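Local coordinates for protein CDA peptide synthetase I (Streptomyces coelicolor, PDB 5DU9) that belongs to a peptide synthetase, of which it forms the condensation domain, at residues S291-G296 with G361-V366. The protein carries 1 engineered substitution. Residues are numbered along the deposited sequence; the frame is centred on the assembly and turned at random.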
ATOM      1  N   SER A 291      12.624  -4.234   0.130  1.00 13.32           N
ATOM      2  CA  SER A 291      12.139  -3.006  -0.482  1.00 12.94           C
ATOM      3  C   SER A 291      11.145  -2.338   0.446  1.00 14.02           C
ATOM      4  O   SER A 291      10.289  -3.000   1.039  1.00 13.23           O
ATOM      5  CB  SER A 291      11.502  -3.290  -1.846  1.00 13.54           C
ATOM      6  OG  SER A 291      12.448  -3.842  -2.755  1.00 17.21           O
ATOM      7  N   VAL A 292      11.271  -1.021   0.571  1.00 12.00           N
ATOM      8  CA  VAL A 292      10.478  -0.251   1.504  1.00 10.17           C
ATOM      9  C   VAL A 292       9.693   0.829   0.761  1.00 12.31           C
ATOM     10  O   VAL A 292      10.271   1.607   0.010  1.00 14.19           O
ATOM     11  CB  VAL A 292      11.381   0.402   2.578  1.00 17.09           C
ATOM     12  CG1 VAL A 292      10.559   1.220   3.552  1.00 21.16           C
ATOM     13  CG2 VAL A 292      12.172  -0.670   3.317  1.00 17.83           C
ATOM     14  N   PRO A 293       8.367   0.869   0.951  1.00 10.61           N
ATOM     15  CA  PRO A 293       7.622   2.001   0.391  1.00 11.99           C
ATOM     16  C   PRO A 293       7.736   3.265   1.242  1.00 14.40           C
ATOM     17  O   PRO A 293       7.811   3.185   2.469  1.00 16.57           O
ATOM     18  CB  PRO A 293       6.173   1.497   0.358  1.00 16.39           C
ATOM     19  CG  PRO A 293       6.109   0.352   1.313  1.00 22.28           C
ATOM     20  CD  PRO A 293       7.499  -0.048   1.712  1.00 16.19           C
ATOM     21  N   VAL A 294       7.776   4.417   0.578  1.00 12.53           N
ATOM     22  CA  VAL A 294       7.618   5.704   1.238  1.00 12.07           C
ATOM     23  C   VAL A 294       6.512   6.451   0.501  1.00 11.38           C
ATOM     24  O   VAL A 294       6.212   6.132  -0.643  1.00 11.76           O
ATOM     25  CB  VAL A 294       8.935   6.516   1.253  1.00 12.83           C
ATOM     26  CG1 VAL A 294      10.000   5.762   2.043  1.00 15.56           C
ATOM     27  CG2 VAL A 294       9.422   6.803  -0.161  1.00 16.55           C
ATOM     28  N   THR A 295       5.883   7.422   1.149  1.00 13.30           N
ATOM     29  CA  THR A 295       4.683   8.017   0.569  1.00 12.39           C
ATOM     30  C   THR A 295       4.970   8.905  -0.634  1.00 11.21           C
ATOM     31  O   THR A 295       4.105   9.094  -1.483  1.00 12.71           O
ATOM     32  CB  THR A 295       3.910   8.861   1.591  1.00 14.01           C
ATOM     33  OG1 THR A 295       4.692   9.995   1.981  1.00 15.51           O
ATOM     34  CG2 THR A 295       3.554   8.028   2.814  1.00 15.73           C
ATOM     35  N   GLY A 296       6.175   9.459  -0.698  1.00 12.59           N
ATOM     36  CA  GLY A 296       6.513  10.393  -1.758  1.00 12.05           C
ATOM     37  C   GLY A 296       5.806  11.732  -1.609  1.00 13.38           C
ATOM     38  O   GLY A 296       5.733  12.519  -2.555  1.00 15.15           O
ATOM     39  N   GLY A 361      13.976  -6.508  -2.966  1.00 19.04           N
ATOM     40  CA  GLY A 361      13.727  -7.696  -2.177  1.00 18.17           C
ATOM     41  C   GLY A 361      12.239  -7.732  -1.924  1.00 20.96           C
ATOM     42  O   GLY A 361      11.492  -6.983  -2.559  1.00 19.95           O
ATOM     43  N   PRO A 362      11.795  -8.588  -0.997  1.00 15.29           N
ATOM     44  CA  PRO A 362      10.376  -8.522  -0.643  1.00 13.84           C
ATOM     45  C   PRO A 362      10.004  -7.113  -0.214  1.00 15.19           C
ATOM     46  O   PRO A 362      10.782  -6.470   0.481  1.00 17.10           O
ATOM     47  CB  PRO A 362      10.248  -9.511   0.520  1.00 16.67           C
ATOM     48  CG  PRO A 362      11.640  -9.682   1.039  1.00 25.01           C
ATOM     49  CD  PRO A 362      12.532  -9.542  -0.153  1.00 19.61           C
ATOM     50  N   THR A 363       8.848  -6.625  -0.643  1.00 13.30           N
ATOM     51  CA  THR A 363       8.380  -5.329  -0.186  1.00 12.10           C
ATOM     52  C   THR A 363       7.824  -5.482   1.219  1.00 13.07           C
ATOM     53  O   THR A 363       6.934  -6.299   1.447  1.00 21.03           O
ATOM     54  CB  THR A 363       7.303  -4.741  -1.113  1.00 14.93           C
ATOM     55  OG1 THR A 363       7.848  -4.560  -2.427  1.00 20.13           O
ATOM     56  CG2 THR A 363       6.812  -3.395  -0.583  1.00 19.73           C
ATOM     57  N   VAL A 364       8.367  -4.711   2.157  1.00 10.80           N
ATOM     58  CA  VAL A 364       7.892  -4.719   3.535  1.00 10.67           C
ATOM     59  C   VAL A 364       7.130  -3.427   3.785  1.00 12.23           C
ATOM     60  O   VAL A 364       7.723  -2.359   3.935  1.00 12.64           O
ATOM     61  CB  VAL A 364       9.045  -4.862   4.540  1.00 12.96           C
ATOM     62  CG1 VAL A 364       8.505  -4.921   5.971  1.00 14.38           C
ATOM     63  CG2 VAL A 364       9.856  -6.106   4.223  1.00 15.48           C
ATOM     64  N   ASN A 365       5.807  -3.552   3.825  1.00 10.79           N
ATOM     65  CA  ASN A 365       4.899  -2.423   3.914  1.00 10.99           C
ATOM     66  C   ASN A 365       4.155  -2.443   5.241  1.00 10.80           C
ATOM     67  O   ASN A 365       3.099  -3.068   5.359  1.00 13.26           O
ATOM     68  CB  ASN A 365       3.915  -2.466   2.739  1.00 11.63           C
ATOM     69  CG  ASN A 365       2.954  -1.298   2.726  1.00 15.26           C
ATOM     70  OD1 ASN A 365       3.090  -0.352   3.497  1.00 16.81           O
ATOM     71  ND2 ASN A 365       1.977  -1.356   1.827  1.00 22.20           N
ATOM     72  N   VAL A 366       4.728  -1.778   6.240  1.00 11.08           N
ATOM     73  CA  VAL A 366       4.081  -1.618   7.531  1.00 10.10           C
ATOM     74  C   VAL A 366       3.240  -0.363   7.414  1.00 12.24           C
ATOM     75  O   VAL A 366       3.762   0.751   7.463  1.00 15.55           O
ATOM     76  CB  VAL A 366       5.093  -1.503   8.680  1.00 11.28           C
ATOM     77  CG1 VAL A 366       4.365  -1.430  10.022  1.00 14.22           C
ATOM     78  CG2 VAL A 366       6.056  -2.679   8.664  1.00 12.43           C
TER
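S291 and T363 form a single parallel bridge, CA to CA 4.4 Å, between strand 287-294 and strand 363-366 in the C-terminal half of this two-lobed condensation domain. The bridge rests on two backbone bonds to S291. Its N donates to P362 O (2.9 Å, 172° at the hydrogen). S291 O accepts V364 N at 2.8 Å. The CA-H of T363 also points at S291 O, giving that carbonyl a second, weaker contact. The segment axes lie at 41°, and the CA separations widen after S291/T363, V292 to V364 being 5.5 Å. P293, whose nitrogen has no hydrogen to donate, brings CD to 3.2 Å from V364 O.

A side-chain bond extends the pairing: S291 OG, anti to its own carbonyl carbon (chi1 -62°), accepts G361 N at 3.1 Å. T363 OG1 hydrogen-bonds NH1 of R312, which lines the (2S)-2-amino-N-butyl-propanamide pocket, and backbone bonds from T363 and N365 tie strand 363-366 to strand 393-398. The van der Waals contact is thin: T363 CG2 approaches P293 CD, and the N365 side chain crosses the proline at about a right angle, P293 CG lying 3.8 Å from N365 CB.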